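Local coordinates for thymidylate synthase ThyX (PDB 4P5A), which methylates UMP and dUMP at C5 of the uracil ring, working as a flavin-dependent homotetramer of the ThyX family, at the interface of chains A and B and the interface of chains A and C. Coordinates in Å, arbitrary orientation; residue numbers count along the deposited sequence, not the author numbering. Chains: chain A/B/C, Thymidylate synthase ThyX.

Contact 1: the interface of chains A and B. Residues chain A 88; chain B 88, 90-91.
The loop that follows helix 78-84 in chain A meets the same loop of chain B and the start of B strand 91-94, with A:Arg88 lying across B:Arg88 and reaching B:Trp90. These residues belong to the ThyX signature motif, which opens with Arg-His-Arg, and A:Arg88 is its second arginine and an FAD-binding residue. The long side chain suits this place because its methylenes can pack on the partner loop while its charged end travels on to a polar target. The A:Arg88 CD lies 3.4 Å from the backbone O of B:Arg88, and CG is 4.1 Å from B:Arg88 CA. In the twin arrangement B:Arg88 CD is 3.5 Å from A:Arg88 O. A bend at chi3 (-65°) turns the A:Arg88 guanidinium towards B:Trp90, whose backbone O accepts a hydrogen bond from NH1 at 3.2 Å. The oxygen lies near the guanidinium plane, while the donor is tilted 20° from the carbonyl plane and the angle at H is 145°, a modestly bent bond. B:Ser91 OG sits farther along the same edge, 4.0 Å from NH1. Because the acceptor is main chain, the indole of B:Trp90 takes no part in the bond. The two arginines meet through their aliphatic parts and then diverge, with A:Arg88 CZ and B:Arg88 CZ 11.0 Å apart. The site lies close to the two-fold axis that relates chains A and B, where each motif loop turns from helix 78-84 into strand 91-94.

Contact 2: the interface of chains A and B. Residues chain A 107, 109, 113, 206, 208; chain B 163-164, 167.
B:Ile164, on the short helix 162-165, lays its terminal methyl on one face of the A:Arg113 guanidinium, in a patch of the ThyX-family homotetramer where A:Gln206 also meets B:Glu163. The methyl CD1 rides 3.3 Å above the guanidinium plane, offset toward its rim, and is 4.1 Å from A:Pro109 CG. A branched aliphatic residue suits a face that has no N-H to offer. The edge of that guanidinium does the polar work. NH1 and NH2 of A:Arg113 both grip B:Glu163 OE1, at 3.0 and 2.7 Å, forming a salt bridge in which the two flat groups stand 88° apart. On its other edge A:Arg113 holds A:Glu208 side-on, NE to OE1 and NH2 to OE2 (2.8 Å). This two-point grip fixes the rotation of the guanidinium, and A:Tyr107 OH, donating to the anti lone pair of OE1, steadies the carboxylate. A:Gln206, with CG anti to the backbone N (chi1 -175°), stacks its amide almost parallel on the B:Glu163 carboxylate. Its NE2 gives hydrogen bonds to A:Glu208 OE2 and, at 3.2 Å, to the backbone O of B:Glu163, approaching from above the carbonyl plane. B:Leu167 CD2 fills the neighbouring apolar corner, 3.9 Å from A:Tyr107 CD1 and equally far from A:Pro109 CD.

Contact 3: the interface of chains A and C. Residues chain A 33-35; chain C 15, 73.
The loop after helix 23-31 of chain A, which includes A:Ser33, a residue that can contact FAD, rests on two neighbouring strands of chain C, with A:Ala35 facing C:Glu15 and A:Thr34 facing C:Leu73. C:Glu15 runs out from strand 13-20 fully extended, CG anti to the backbone N (chi1 176°), and its carboxylate ends against the methyl of A:Ala35. That CB lies almost straight ahead of the CG-CD bond, 3.4 Å from OE1 and 3.9 Å from OE2, and both carboxylate oxygens point toward it. Alanine suits the place: its methyl is a compact apolar end that meets the acid head-on. C:Leu73 also has CG anti to the backbone N (170°), and its branch sends CD2 toward the loop's main chain, 4.0 Å from A:Thr34 CA and 4.2 Å from A:Ser33 O. The threonine side chain points off to one side, its OG1 away from the leucine, whose methyl packs mainly on backbone. C:Leu73 CD2 and C:Glu15 OE2 are themselves 4.0 Å apart, so apolar leucine and long glutamate stand side by side beneath the loop. In the fold, strands 13-20 and 69-77 of chain C are neighbours, and the chain A loop lies across the side chains they project.

Contact 1: the interface of chains A and B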
# COMPACT_ATOMS: atom_id res chain seq x y z
N ARG A 88 -4.24 -2.44 6.34
CA ARG A 88 -3.64 -2.89 5.08
C ARG A 88 -2.15 -2.65 5.05
O ARG A 88 -1.54 -3.14 4.12
CB ARG A 88 -4.33 -2.00 3.92
CG ARG A 88 -5.73 -2.51 3.64
CD ARG A 88 -6.40 -1.29 2.75
NE ARG A 88 -6.54 -0.07 3.53
CZ ARG A 88 -7.14 1.01 3.05
NH1 ARG A 88 -7.67 0.94 1.79
NH2 ARG A 88 -7.37 2.03 3.85
N ARG B 88 -5.23 -5.77 -0.53
CA ARG B 88 -4.95 -4.55 0.19
C ARG B 88 -4.87 -3.33 -0.70
O ARG B 88 -4.89 -2.20 -0.18
CB ARG B 88 -3.54 -4.74 0.89
CG ARG B 88 -3.68 -5.70 2.04
CD ARG B 88 -2.18 -6.15 2.40
NE ARG B 88 -1.57 -6.95 1.32
CZ ARG B 88 -0.33 -7.48 1.47
NH1 ARG B 88 0.39 -7.20 2.59
NH2 ARG B 88 0.16 -8.25 0.51
N TRP B 90 -7.28 -2.45 -2.62
CA TRP B 90 -8.66 -1.99 -2.82
C TRP B 90 -9.11 -1.13 -1.61
O TRP B 90 -8.41 -1.10 -0.58
CB TRP B 90 -9.58 -3.22 -2.84
CG TRP B 90 -9.46 -4.07 -4.12
CD1 TRP B 90 -8.32 -4.64 -4.66
CD2 TRP B 90 -10.55 -4.49 -4.87
NE1 TRP B 90 -8.70 -5.41 -5.79
CE2 TRP B 90 -10.07 -5.27 -5.94
CE3 TRP B 90 -11.92 -4.17 -4.82
CZ2 TRP B 90 -10.94 -5.86 -6.91
CZ3 TRP B 90 -12.83 -4.74 -5.80
CH2 TRP B 90 -12.28 -5.56 -6.86
N SER B 91 -10.26 -0.47 -1.74
CA SER B 91 -10.89 0.23 -0.65
C SER B 91 -12.21 -0.48 -0.40
O SER B 91 -12.88 -0.85 -1.35
CB SER B 91 -11.21 1.68 -1.09
OG SER B 91 -9.89 2.33 -1.20

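Contact 2: the interface of chains A and B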
# COMPACT_ATOMS: atom_id res chain seq x y z
N TYR A 107 -14.84 -18.92 21.03
CA TYR A 107 -14.68 -17.87 22.01
C TYR A 107 -16.06 -17.56 22.65
O TYR A 107 -17.10 -17.41 21.96
CB TYR A 107 -14.18 -16.58 21.34
CG TYR A 107 -14.15 -15.37 22.25
CD1 TYR A 107 -15.22 -14.44 22.25
CD2 TYR A 107 -13.09 -15.18 23.11
CE1 TYR A 107 -15.24 -13.33 23.07
CE2 TYR A 107 -13.11 -14.07 24.00
CZ TYR A 107 -14.13 -13.16 23.94
OH TYR A 107 -14.19 -12.05 24.73
N PRO A 109 -17.21 -14.63 25.87
CA PRO A 109 -16.61 -13.57 26.70
C PRO A 109 -16.55 -14.00 28.15
O PRO A 109 -17.37 -14.85 28.54
CB PRO A 109 -17.57 -12.42 26.49
CG PRO A 109 -18.85 -13.00 26.04
CD PRO A 109 -18.50 -14.27 25.28
N ARG A 113 -16.33 -9.08 30.92
CA ARG A 113 -16.67 -8.42 29.66
C ARG A 113 -17.99 -7.68 29.82
O ARG A 113 -18.96 -8.24 30.36
CB ARG A 113 -16.82 -9.51 28.60
CG ARG A 113 -16.07 -9.13 27.28
CD ARG A 113 -17.08 -8.35 26.54
NE ARG A 113 -16.72 -8.14 25.14
CZ ARG A 113 -17.26 -7.16 24.44
NH1 ARG A 113 -18.13 -6.33 25.03
NH2 ARG A 113 -16.99 -7.01 23.15
N GLN A 206 -14.01 -2.85 19.39
CA GLN A 206 -14.55 -3.95 20.15
C GLN A 206 -13.55 -4.41 21.19
O GLN A 206 -12.33 -4.42 20.95
CB GLN A 206 -14.97 -5.04 19.19
CG GLN A 206 -15.67 -6.17 20.00
CD GLN A 206 -16.73 -6.95 19.21
OE1 GLN A 206 -17.12 -6.57 18.08
NE2 GLN A 206 -17.30 -7.98 19.88
N GLU A 208 -12.48 -7.30 22.18
CA GLU A 208 -11.62 -8.41 21.74
C GLU A 208 -10.40 -7.99 20.90
O GLU A 208 -9.27 -8.40 21.18
CB GLU A 208 -12.42 -9.56 21.06
CG GLU A 208 -13.27 -10.28 22.21
CD GLU A 208 -14.56 -9.61 22.54
OE1 GLU A 208 -15.19 -10.05 23.54
OE2 GLU A 208 -15.06 -8.64 21.89
N GLU B 163 -22.88 -6.59 19.32
CA GLU B 163 -21.48 -7.04 18.99
C GLU B 163 -21.11 -8.39 19.66
O GLU B 163 -20.19 -9.12 19.21
CB GLU B 163 -20.46 -5.92 19.33
CG GLU B 163 -20.29 -5.74 20.86
CD GLU B 163 -19.08 -4.88 21.24
OE1 GLU B 163 -18.62 -4.99 22.41
OE2 GLU B 163 -18.60 -4.06 20.37
N ILE B 164 -21.84 -8.77 20.74
CA ILE B 164 -21.58 -10.01 21.39
C ILE B 164 -22.61 -11.02 20.91
O ILE B 164 -22.23 -12.19 20.72
CB ILE B 164 -21.67 -9.85 22.94
CG1 ILE B 164 -20.46 -9.09 23.48
CG2 ILE B 164 -21.95 -11.19 23.65
CD1 ILE B 164 -19.16 -9.92 23.42
N LEU B 167 -21.75 -13.31 17.94
CA LEU B 167 -20.83 -14.42 18.09
C LEU B 167 -21.37 -15.77 17.61
O LEU B 167 -20.59 -16.63 17.21
CB LEU B 167 -20.35 -14.52 19.51
CG LEU B 167 -19.03 -13.82 19.83
CD1 LEU B 167 -19.08 -12.40 19.30
CD2 LEU B 167 -18.97 -13.83 21.40

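Contact 3: the interface of chains A and C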
# COMPACT_ATOMS: atom_id res chain seq x y z
N SER A 33 22.15 6.88 9.08
CA SER A 33 23.47 6.65 9.71
C SER A 33 24.35 5.71 8.94
O SER A 33 23.90 4.65 8.54
CB SER A 33 23.31 6.08 11.12
OG SER A 33 22.87 7.16 11.92
N THR A 34 25.62 6.08 8.76
CA THR A 34 26.56 5.19 8.05
C THR A 34 27.15 4.15 8.99
O THR A 34 26.99 4.27 10.22
CB THR A 34 27.68 6.00 7.44
OG1 THR A 34 28.39 6.61 8.52
CG2 THR A 34 27.11 7.11 6.49
N ALA A 35 27.78 3.10 8.42
CA ALA A 35 28.58 2.10 9.19
C ALA A 35 29.63 2.84 10.04
O ALA A 35 30.51 3.55 9.48
CB ALA A 35 29.27 1.10 8.22
N GLU C 15 24.78 -1.26 1.02
CA GLU C 15 25.23 -2.02 2.19
C GLU C 15 24.04 -2.47 3.02
O GLU C 15 23.07 -1.68 3.22
CB GLU C 15 26.10 -1.07 3.03
CG GLU C 15 26.55 -1.70 4.30
CD GLU C 15 27.30 -0.70 5.20
OE1 GLU C 15 27.39 -1.05 6.42
OE2 GLU C 15 27.71 0.43 4.69
N LEU C 73 21.51 0.50 3.12
CA LEU C 73 21.98 1.85 2.96
C LEU C 73 22.45 2.00 1.51
O LEU C 73 23.32 1.22 1.04
CB LEU C 73 23.19 2.11 3.94
CG LEU C 73 23.97 3.44 3.73
CD1 LEU C 73 23.11 4.63 4.06
CD2 LEU C 73 25.10 3.42 4.74

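Contacts 1 and 2 belong to the two-fold A-B interface, their C-alpha centres about 26 Å apart, whereas contact 3 joins A to C, about 33 Å from contact 1 and 47 Å from contact 2. No residue is shared, but chain A takes part in all three, twice with B and once with C, in keeping with a homotetramer. Contacts 1 and 3 each carry an FAD-binding residue, consistent with FAD sites built from three monomers. Contacts 1 and 2 lie about 12 and 13 Å from copies of Arg193, the predicted active-site residue, near the catalytic region; contact 3 is about 34 Å from A:Arg193.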